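Local coordinates for protein sugar-binding transcriptional regulator, LacI family (Enterococcus faecalis, PDB 3CS3) that probably regulates transcription as a DNA-binding protein of the LacI family, sensing a small sugar-type effector through the two-lobed regulatory domain present in this construct, at residues G20-Y23 / G24-E28; A61-D65 / W66-T70; G236-A239 / A240-I244. All blocks are in the same frame, centred on the assembly; numbering follows the deposited sequence. Where two conformers were deposited one is given.

Contact 1. Residues G20-Y23 / G24-E28; sequences GSFY and GELLE
Leu26 reaches back one helical turn to Phe22 and Tyr23, and its side chain is the one to follow. CB sits against two carbonyl oxygens, 3.4 Å from Phe22 O and 3.5 Å from Tyr23 O. With CG anti to the backbone N (chi1 177°), the branch runs alongside the Phe22 side chain, both pointing the same way. CD2 then lies at the edge of the Phe22 ring, near its plane, 4.2 Å from Phe22 CE2, and it also touches the Tyr23 ring, obliquely, at CD1.

The helix starts here, the one that follows the first strand of the lobe's parallel alpha/beta sheet. Phe22 is the N-cap residue, and its carbonyl takes the N-H of Leu26 in the carbonyl plane. One residue on, Leu27 N meets Tyr23 O at 2.7 Å in an almost straight bond (173° at the hydrogen), while Leu27 CD2 packs on Tyr23 CB.

The first-turn N-H of Gly24 is served by water: one molecule accepts from Gly24 N (3.2 Å) and donates both to Gly20 O (2.7 Å) and to Glu25 OE2 (2.8 Å). The Glu25 chain, bent at chi2, curls back past Phe22 O to reach it. A carboxylate held at a helix start would be expected to interact favourably with the helix dipole.

In the fold, helix 23-35 packs on strand 10-15, through Leu27 on Val13 and Leu15, and beside helix 232-247, whose Lys232 touches Phe22 and Glu25. The Tyr23 hydroxyl bonds to Ala16 N, and Leu27 also meets Asp17 of the second subunit.

Contact 2. Residues A61-D65 / W66-T70; sequences AIILD and WTFPT
Ile63 and Phe68 cross at about a right angle, with the tip of the isoleucine set over a face of the ring. Ile63 CD1 is 4.1 Å from the ring centroid and only 27° off the normal, a CH-pi contact. The methyl leans toward one side of the ring, its shortest approach being 3.7 Å to Phe68 CE1, while Ile63 CG2 rests against Phe68 CB and CD1 where the aromatic side chain leaves its backbone.

Asp65 and Thr67 meet at a slant, and here the contact is polar. The carboxylate is carried forward because CG stands anti to the backbone N (chi1 -176°), and OD1 ends up gripped twice by the same residue. Thr67 OG1 donates to Asp65 OD1 at 2.6 Å on the syn side, whereas Thr67 N, 3.2 Å from Asp65 OD1, comes in 59° above the carboxylate plane. Both donors lie on the same face, which restricts the rotation of the carboxylate.

The side chain of Asp65 thus closes an Asx turn inside a type I beta turn that runs from Asp65 to Phe68, with Phe68 N bonded to Asp65 O (3.2 Å). The beta turn, with the Asx turn nested in it, takes the chain off the C-terminal end of parallel strand 60-64 and toward helix 70-78 in the Rossmann-like N-terminal lobe. At its corner the Thr67 methyl CG2 sits 3.6 Å above the plane of the neighbouring Trp66 ring, over its centre.

Around the Phe68 ring, Tyr14 contributes an edge-to-face partner and Ile73 packs from helix 70-78. Asp87 accepts the N-H of Asp65 through OD2, and Arg88 donates from NH2 to both Phe68 O and Thr70 OG1.

Contact 3. Residues G236-A239 / A240-I244; sequences GMVA and AEKII
Gly236 and Ala240 meet through the flat groups of this contact, which are peptide units: the N-H of Ala240 comes to Gly236 O at 3.0 Å, tilted 30° from the carbonyl plane. The next three carbonyls are used in the same way, from somewhat out of plane: Met237 O takes Glu241 N, Val238 O takes Lys242 N at 3.0 Å, and Ala239 O takes Ile243 N at 3.1 Å. These are consecutive i to i+4 bonds of an alpha-helix.

Side chains lie beside the same oxygens. Ala240 CB is 3.4 Å from Gly236 O and about as far from Met237 O, and Ile243 CG2 lies 3.6 Å from Ala239 O. Lys242 does the most. Its CB sits 3.2 Å from Val238 O, and bends at chi2 (110°) and chi3 (-70°) carry CD and CE past that oxygen before the end leads away, leaving CE 4.3 Å from Val238 CG1.

Helix 232-247 packs on the N-terminal lobe's sheet, with Val238 and Lys242 on Val98 of strand 95-100 and Ile243 on Val84, and beside helix 23-35, where Ala240 and Ile243 both touch Leu34.

Gly236, Ala239 and Ala240 are all buried. Lys242 is a largely buried lysine too, but its NZ forms a salt bridge with Glu255 OE2 and a hydrogen bond with Glu253 O. Those partners would be expected to stabilise the charged ammonium, while the aliphatic part of the chain is left to behave as an apolar side chain beside Val238.

In the fold
All three contacts belong to the N-terminal lobe, their centres about 15 to 16 Å apart. Contact 1 meets contact 2 where Phe22 CE2 packs on Leu64 CD2 at 3.7 Å, and it meets contact 3 where Leu26 CD1 lies 3.5 Å from Gly236 N. Contacts 2 and 3 join where Ile243 CD1 approaches Ala61 O at 3.3 Å. A bound glycerol, probably from the crystallisation liquor, lies about 3 Å from the side chain of Phe22 and about 5 Å from that of Leu64. This is consistent with these strand and loop ends bordering the effector cleft, across which Ser21 makes a weak hydrogen bond to Glu187. Contact 3 lies on the same face of the sheet as contact 1.

Contact 1. Residues G20-Y23 / G24-E28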
ATOM      1  N   GLY A  20      -3.515  -1.632   3.263  1.00 88.10           N
ATOM      2  CA  GLY A  20      -2.873  -0.811   2.233  1.00 85.97           C
ATOM      3  C   GLY A  20      -3.849  -0.215   1.235  1.00 86.48           C
ATOM      4  O   GLY A  20      -3.472   0.610   0.400  1.00 91.90           O
ATOM      5  N   SER A  21      -5.106  -0.637   1.336  1.00 79.09           N
ATOM      6  CA  SER A  21      -6.190  -0.087   0.545  1.00 78.29           C
ATOM      7  C   SER A  21      -6.670   1.247   1.132  1.00 80.15           C
ATOM      8  O   SER A  21      -7.352   2.022   0.454  1.00 83.01           O
ATOM      9  CB  SER A  21      -7.336  -1.100   0.455  1.00 79.88           C
ATOM     10  OG  SER A  21      -8.371  -0.827   1.388  1.00 73.75           O
ATOM     11  N   PHE A  22      -6.318   1.512   2.390  1.00 73.02           N
ATOM     12  CA  PHE A  22      -6.608   2.812   3.002  1.00 64.99           C
ATOM     13  C   PHE A  22      -5.391   3.506   3.626  1.00 58.87           C
ATOM     14  O   PHE A  22      -5.484   4.684   3.997  1.00 52.17           O
ATOM     15  CB  PHE A  22      -7.799   2.740   3.981  1.00 68.51           C
ATOM     16  CG  PHE A  22      -7.538   1.930   5.227  1.00 68.10           C
ATOM     17  CD1 PHE A  22      -7.833   0.572   5.263  1.00 66.02           C
ATOM     18  CD2 PHE A  22      -7.037   2.534   6.378  1.00 56.34           C
ATOM     19  CE1 PHE A  22      -7.607  -0.174   6.414  1.00 63.91           C
ATOM     20  CE2 PHE A  22      -6.803   1.791   7.525  1.00 62.32           C
ATOM     21  CZ  PHE A  22      -7.090   0.434   7.545  1.00 64.12           C
ATOM     22  N   TYR A  23      -4.269   2.783   3.735  1.00 50.75           N
ATOM     23  CA  TYR A  23      -3.068   3.281   4.427  1.00 45.45           C
ATOM     24  C   TYR A  23      -2.491   4.540   3.814  1.00 43.38           C
ATOM     25  O   TYR A  23      -2.156   5.471   4.537  1.00 48.74           O
ATOM     26  CB  TYR A  23      -1.961   2.225   4.516  1.00 43.33           C
ATOM     27  CG  TYR A  23      -2.161   1.183   5.590  1.00 41.94           C
ATOM     28  CD1 TYR A  23      -3.010   1.415   6.675  1.00 35.03           C
ATOM     29  CD2 TYR A  23      -1.487  -0.035   5.533  1.00 40.45           C
ATOM     30  CE1 TYR A  23      -3.196   0.454   7.662  1.00 38.01           C
ATOM     31  CE2 TYR A  23      -1.669  -1.004   6.516  1.00 41.48           C
ATOM     32  CZ  TYR A  23      -2.521  -0.751   7.578  1.00 42.45           C
ATOM     33  OH  TYR A  23      -2.700  -1.707   8.553  1.00 53.82           O
ATOM     34  N   GLY A  24      -2.393   4.564   2.487  1.00 37.57           N
ATOM     35  CA  GLY A  24      -1.807   5.687   1.764  1.00 36.29           C
ATOM     36  C   GLY A  24      -2.440   7.023   2.107  1.00 41.88           C
ATOM     37  O   GLY A  24      -1.740   8.007   2.346  1.00 48.15           O
ATOM     38  N   GLU A  25      -3.766   7.048   2.157  1.00 38.18           N
ATOM     39  CA  GLU A  25      -4.501   8.278   2.430  1.00 42.00           C
ATOM     40  C   GLU A  25      -4.621   8.561   3.933  1.00 39.57           C
ATOM     41  O   GLU A  25      -4.778   9.712   4.347  1.00 42.72           O
ATOM     42  CB  GLU A  25      -5.861   8.285   1.710  1.00 43.19           C
ATOM     43  CG  GLU A  25      -6.544   6.917   1.581  1.00 65.03           C
ATOM     44  CD  GLU A  25      -6.147   6.134   0.329  1.00 72.54           C
ATOM     45  OE1 GLU A  25      -6.312   6.665  -0.788  1.00 79.63           O
ATOM     46  OE2 GLU A  25      -5.690   4.976   0.466  1.00 67.33           O
ATOM     47  N   LEU A  26      -4.532   7.504   4.741  1.00 38.97           N
ATOM     48  CA  LEU A  26      -4.434   7.633   6.192  1.00 37.59           C
ATOM     49  C   LEU A  26      -3.083   8.243   6.587  1.00 41.98           C
ATOM     50  O   LEU A  26      -3.034   9.208   7.354  1.00 38.59           O
ATOM     51  CB  LEU A  26      -4.614   6.268   6.863  1.00 33.34           C
ATOM     52  CG  LEU A  26      -4.468   6.217   8.388  1.00 32.51           C
ATOM     53  CD1 LEU A  26      -5.670   6.822   9.085  1.00 26.17           C
ATOM     54  CD2 LEU A  26      -4.233   4.802   8.856  1.00 37.00           C
ATOM     55  N   LEU A  27      -2.004   7.674   6.045  1.00 33.10           N
ATOM     56  CA  LEU A  27      -0.639   8.167   6.235  1.00 39.94           C
ATOM     57  C   LEU A  27      -0.418   9.609   5.769  1.00 36.96           C
ATOM     58  O   LEU A  27       0.331  10.348   6.408  1.00 40.75           O
ATOM     59  CB  LEU A  27       0.365   7.232   5.552  1.00 33.15           C
ATOM     60  CG  LEU A  27       1.048   6.104   6.346  1.00 45.63           C
ATOM     61  CD1 LEU A  27       0.412   5.819   7.707  1.00 45.12           C
ATOM     62  CD2 LEU A  27       1.089   4.837   5.512  1.00 39.98           C
ATOM     63  N   GLU A  28      -1.061  10.001   4.666  1.00 37.26           N
ATOM     64  CA  GLU A  28      -0.987  11.365   4.129  0.50 41.70           C
ATOM     65  C   GLU A  28      -1.639  12.363   5.073  1.00 38.63           C
ATOM     66  O   GLU A  28      -1.194  13.499   5.209  1.00 48.05           O
ATOM     67  CB  GLU A  28      -1.680  11.449   2.765  0.50 40.91           C
ATOM     68  CG  GLU A  28      -0.796  11.141   1.560  0.50 48.72           C
ATOM     69  CD  GLU A  28      -1.510  11.365   0.228  0.50 51.18           C
ATOM     70  OE1 GLU A  28      -2.442  12.202   0.170  0.50 54.21           O
ATOM     71  OE2 GLU A  28      -1.130  10.704  -0.766  0.50 52.91           O
TER
HETATM   72  O   HOH W   1      -3.565   3.245  -0.157  1.00 56.82           O
HETATM   73  O   HOH W   2      -1.207   2.037   1.180  1.00 68.09           O

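Contact 2. Residues A61-D65 / W66-T70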
ATOM      1  N   ALA A  61       3.336   7.371  19.738  1.00 31.44           N
ATOM      2  CA  ALA A  61       2.912   6.370  18.766  1.00 30.56           C
ATOM      3  C   ALA A  61       1.461   6.513  18.327  1.00 34.55           C
ATOM      4  O   ALA A  61       0.596   6.903  19.115  1.00 34.53           O
ATOM      5  CB  ALA A  61       3.180   4.952  19.295  1.00 29.30           C
ATOM      6  N   ILE A  62       1.218   6.210  17.053  1.00 32.06           N
ATOM      7  CA  ILE A  62      -0.123   6.016  16.526  1.00 26.86           C
ATOM      8  C   ILE A  62      -0.218   4.550  16.101  1.00 32.18           C
ATOM      9  O   ILE A  62       0.556   4.098  15.260  1.00 28.97           O
ATOM     10  CB  ILE A  62      -0.425   6.964  15.341  1.00 27.83           C
ATOM     11  CG1 ILE A  62      -0.460   8.422  15.813  1.00 26.45           C
ATOM     12  CG2 ILE A  62      -1.751   6.600  14.669  1.00 23.21           C
ATOM     13  CD1 ILE A  62      -0.458   9.436  14.679  1.00 24.69           C
ATOM     14  N   ILE A  63      -1.155   3.810  16.692  1.00 32.58           N
ATOM     15  CA  ILE A  63      -1.239   2.359  16.489  1.00 30.57           C
ATOM     16  C   ILE A  63      -2.496   1.928  15.727  1.00 34.59           C
ATOM     17  O   ILE A  63      -3.627   2.166  16.174  1.00 30.13           O
ATOM     18  CB  ILE A  63      -1.208   1.574  17.837  1.00 37.10           C
ATOM     19  CG1 ILE A  63      -0.147   2.127  18.806  1.00 32.08           C
ATOM     20  CG2 ILE A  63      -1.071   0.051  17.603  1.00 32.03           C
ATOM     21  CD1 ILE A  63       1.257   1.665  18.559  1.00 47.43           C
ATOM     22  N   LEU A  64      -2.282   1.290  14.580  1.00 28.75           N
ATOM     23  CA  LEU A  64      -3.332   0.562  13.879  1.00 30.76           C
ATOM     24  C   LEU A  64      -2.801  -0.828  13.511  1.00 33.96           C
ATOM     25  O   LEU A  64      -2.386  -1.070  12.377  1.00 33.64           O
ATOM     26  CB  LEU A  64      -3.814   1.347  12.649  1.00 32.13           C
ATOM     27  CG  LEU A  64      -4.876   0.812  11.667  1.00 37.17           C
ATOM     28  CD1 LEU A  64      -5.914  -0.106  12.299  1.00 35.59           C
ATOM     29  CD2 LEU A  64      -5.558   1.971  10.982  1.00 35.55           C
ATOM     30  N   ASP A  65      -2.828  -1.734  14.490  1.00 31.79           N
ATOM     31  CA  ASP A  65      -2.266  -3.075  14.351  1.00 34.73           C
ATOM     32  C   ASP A  65      -2.818  -3.961  15.461  1.00 38.18           C
ATOM     33  O   ASP A  65      -2.445  -3.797  16.617  1.00 36.76           O
ATOM     34  CB  ASP A  65      -0.732  -3.014  14.449  1.00 36.13           C
ATOM     35  CG  ASP A  65      -0.057  -4.368  14.219  1.00 46.41           C
ATOM     36  OD1 ASP A  65      -0.736  -5.368  13.883  1.00 47.77           O
ATOM     37  OD2 ASP A  65       1.181  -4.425  14.380  1.00 48.74           O
ATOM     38  N   TRP A  66      -3.678  -4.914  15.099  1.00 42.38           N
ATOM     39  CA  TRP A  66      -4.330  -5.797  16.074  1.00 49.65           C
ATOM     40  C   TRP A  66      -3.373  -6.808  16.723  1.00 48.31           C
ATOM     41  O   TRP A  66      -3.672  -7.349  17.789  1.00 55.53           O
ATOM     42  CB  TRP A  66      -5.530  -6.523  15.440  1.00 55.92           C
ATOM     43  CG  TRP A  66      -5.135  -7.591  14.465  1.00 63.08           C
ATOM     44  CD1 TRP A  66      -4.800  -7.416  13.160  1.00 65.92           C
ATOM     45  CD2 TRP A  66      -5.016  -8.998  14.726  1.00 68.90           C
ATOM     46  NE1 TRP A  66      -4.482  -8.621  12.581  1.00 66.03           N
ATOM     47  CE2 TRP A  66      -4.602  -9.611  13.520  1.00 70.79           C
ATOM     48  CE3 TRP A  66      -5.216  -9.800  15.861  1.00 73.78           C
ATOM     49  CZ2 TRP A  66      -4.392 -10.995  13.409  1.00 68.57           C
ATOM     50  CZ3 TRP A  66      -5.005 -11.179  15.753  1.00 71.26           C
ATOM     51  CH2 TRP A  66      -4.598 -11.759  14.532  1.00 69.04           C
ATOM     52  N   THR A  67      -2.236  -7.059  16.077  1.00 51.26           N
ATOM     53  CA  THR A  67      -1.212  -7.959  16.619  1.00 52.59           C
ATOM     54  C   THR A  67      -0.286  -7.274  17.626  1.00 54.81           C
ATOM     55  O   THR A  67       0.467  -7.949  18.330  1.00 62.08           O
ATOM     56  CB  THR A  67      -0.342  -8.587  15.511  1.00 52.57           C
ATOM     57  OG1 THR A  67       0.383  -7.562  14.825  1.00 49.83           O
ATOM     58  CG2 THR A  67      -1.194  -9.362  14.528  1.00 54.09           C
ATOM     59  N   PHE A  68      -0.325  -5.940  17.669  1.00 51.20           N
ATOM     60  CA  PHE A  68       0.390  -5.164  18.679  1.00 45.33           C
ATOM     61  C   PHE A  68      -0.394  -5.344  19.980  1.00 47.76           C
ATOM     62  O   PHE A  68      -1.530  -4.881  20.077  1.00 50.30           O
ATOM     63  CB  PHE A  68       0.438  -3.688  18.263  1.00 39.96           C
ATOM     64  CG  PHE A  68       1.554  -2.884  18.894  1.00 35.06           C
ATOM     65  CD1 PHE A  68       2.388  -2.110  18.100  1.00 39.83           C
ATOM     66  CD2 PHE A  68       1.755  -2.870  20.272  1.00 42.75           C
ATOM     67  CE1 PHE A  68       3.407  -1.348  18.663  1.00 55.21           C
ATOM     68  CE2 PHE A  68       2.774  -2.111  20.845  1.00 43.45           C
ATOM     69  CZ  PHE A  68       3.596  -1.348  20.042  1.00 48.41           C
ATOM     70  N   PRO A  69       0.201  -6.036  20.976  1.00 53.06           N
ATOM     71  CA  PRO A  69      -0.524  -6.409  22.197  1.00 49.55           C
ATOM     72  C   PRO A  69      -0.784  -5.208  23.088  1.00 47.85           C
ATOM     73  O   PRO A  69       0.098  -4.361  23.236  1.00 45.87           O
ATOM     74  CB  PRO A  69       0.435  -7.383  22.899  1.00 41.44           C
ATOM     75  CG  PRO A  69       1.481  -7.723  21.878  1.00 49.15           C
ATOM     76  CD  PRO A  69       1.593  -6.512  21.022  1.00 51.29           C
ATOM     77  N   THR A  70      -1.989  -5.150  23.657  1.00 50.72           N
ATOM     78  CA  THR A  70      -2.436  -4.056  24.533  1.00 53.42           C
ATOM     79  C   THR A  70      -1.511  -3.848  25.733  1.00 60.11           C
ATOM     80  O   THR A  70      -1.189  -2.708  26.076  1.00 61.62           O
ATOM     81  CB  THR A  70      -3.899  -4.276  25.007  1.00 53.31           C
ATOM     82  OG1 THR A  70      -4.742  -4.487  23.869  1.00 50.55           O
ATOM     83  CG2 THR A  70      -4.428  -3.075  25.782  1.00 57.59           C
TER

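Contact 3. Residues G236-A239 / A240-I244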
ATOM      1  N   GLY A 236      -6.537  10.135   9.782  1.00 32.84           N
ATOM      2  CA  GLY A 236      -5.136  10.484  10.000  1.00 36.46           C
ATOM      3  C   GLY A 236      -4.863  11.876  10.553  1.00 34.88           C
ATOM      4  O   GLY A 236      -3.984  12.043  11.396  1.00 37.10           O
ATOM      5  N   MET A 237      -5.617  12.865  10.080  1.00 33.53           N
ATOM      6  CA  MET A 237      -5.479  14.251  10.523  1.00 36.05           C
ATOM      7  C   MET A 237      -5.842  14.405  12.000  1.00 39.19           C
ATOM      8  O   MET A 237      -5.092  15.023  12.762  1.00 41.78           O
ATOM      9  CB  MET A 237      -6.361  15.170   9.675  1.00 41.18           C
ATOM     10  CG  MET A 237      -5.948  16.640   9.707  1.00 72.95           C
ATOM     11  SD  MET A 237      -4.904  17.131   8.313  1.00 85.09           S
ATOM     12  CE  MET A 237      -6.151  17.731   7.174  1.00 89.36           C
ATOM     13  N   VAL A 238      -6.983  13.827  12.384  1.00 36.24           N
ATOM     14  CA  VAL A 238      -7.479  13.837  13.764  1.00 33.63           C
ATOM     15  C   VAL A 238      -6.555  13.043  14.693  1.00 32.25           C
ATOM     16  O   VAL A 238      -6.331  13.448  15.837  1.00 40.30           O
ATOM     17  CB  VAL A 238      -8.958  13.331  13.851  1.00 30.89           C
ATOM     18  CG1 VAL A 238      -9.406  13.138  15.280  1.00 27.44           C
ATOM     19  CG2 VAL A 238      -9.892  14.301  13.167  1.00 36.69           C
ATOM     20  N   ALA A 239      -6.010  11.932  14.199  1.00 32.12           N
ATOM     21  CA  ALA A 239      -5.039  11.142  14.981  1.00 33.79           C
ATOM     22  C   ALA A 239      -3.756  11.922  15.251  1.00 30.97           C
ATOM     23  O   ALA A 239      -3.230  11.888  16.365  1.00 33.62           O
ATOM     24  CB  ALA A 239      -4.722   9.835  14.289  1.00 19.76           C
ATOM     25  N   ALA A 240      -3.279  12.634  14.229  1.00 38.84           N
ATOM     26  CA  ALA A 240      -2.104  13.506  14.339  1.00 39.72           C
ATOM     27  C   ALA A 240      -2.304  14.669  15.320  1.00 41.77           C
ATOM     28  O   ALA A 240      -1.412  14.970  16.102  1.00 45.05           O
ATOM     29  CB  ALA A 240      -1.704  14.025  12.976  1.00 30.22           C
ATOM     30  N   GLU A 241      -3.474  15.307  15.289  1.00 44.42           N
ATOM     31  CA  GLU A 241      -3.751  16.426  16.194  1.00 46.67           C
ATOM     32  C   GLU A 241      -3.952  15.936  17.626  1.00 42.88           C
ATOM     33  O   GLU A 241      -3.632  16.643  18.578  1.00 48.97           O
ATOM     34  CB  GLU A 241      -4.944  17.277  15.702  1.00 51.28           C
ATOM     35  CG  GLU A 241      -6.279  17.096  16.461  1.00 56.30           C
ATOM     36  CD  GLU A 241      -7.423  17.959  15.922  1.00 60.26           C
ATOM     37  OE1 GLU A 241      -7.364  18.406  14.753  1.00 68.64           O
ATOM     38  OE2 GLU A 241      -8.394  18.181  16.674  1.00 63.43           O
ATOM     39  N   LYS A 242      -4.461  14.715  17.763  1.00 40.65           N
ATOM     40  CA  LYS A 242      -4.704  14.113  19.062  1.00 37.25           C
ATOM     41  C   LYS A 242      -3.418  13.732  19.767  1.00 36.99           C
ATOM     42  O   LYS A 242      -3.336  13.853  20.977  1.00 43.20           O
ATOM     43  CB  LYS A 242      -5.585  12.873  18.921  1.00 43.39           C
ATOM     44  CG  LYS A 242      -6.601  12.704  20.034  1.00 49.55           C
ATOM     45  CD  LYS A 242      -8.021  12.933  19.540  1.00 53.50           C
ATOM     46  CE  LYS A 242      -8.303  14.389  19.198  1.00 53.68           C
ATOM     47  NZ  LYS A 242      -9.726  14.738  19.392  1.00 47.88           N
ATOM     48  N   ILE A 243      -2.426  13.258  19.012  1.00 39.26           N
ATOM     49  CA  ILE A 243      -1.140  12.860  19.589  1.00 39.82           C
ATOM     50  C   ILE A 243      -0.315  14.083  20.033  1.00 41.76           C
ATOM     51  O   ILE A 243       0.333  14.046  21.078  1.00 40.46           O
ATOM     52  CB  ILE A 243      -0.346  11.847  18.664  1.00 33.87           C
ATOM     53  CG1 ILE A 243       0.838  11.230  19.395  1.00 31.13           C
ATOM     54  CG2 ILE A 243       0.129  12.466  17.367  1.00 27.97           C
ATOM     55  CD1 ILE A 243       0.471  10.061  20.212  1.00 26.82           C
ATOM     56  N   ILE A 244      -0.383  15.168  19.259  1.00 39.05           N
ATOM     57  CA  ILE A 244       0.251  16.427  19.640  1.00 43.95           C
ATOM     58  C   ILE A 244      -0.371  16.969  20.925  1.00 44.26           C
ATOM     59  O   ILE A 244       0.334  17.161  21.911  1.00 48.60           O
ATOM     60  CB  ILE A 244       0.180  17.488  18.509  1.00 48.77           C
ATOM     61  CG1 ILE A 244       0.947  17.020  17.257  1.00 52.86           C
ATOM     62  CG2 ILE A 244       0.679  18.857  18.994  1.00 50.82           C
ATOM     63  CD1 ILE A 244       2.387  16.565  17.498  1.00 62.11           C
TER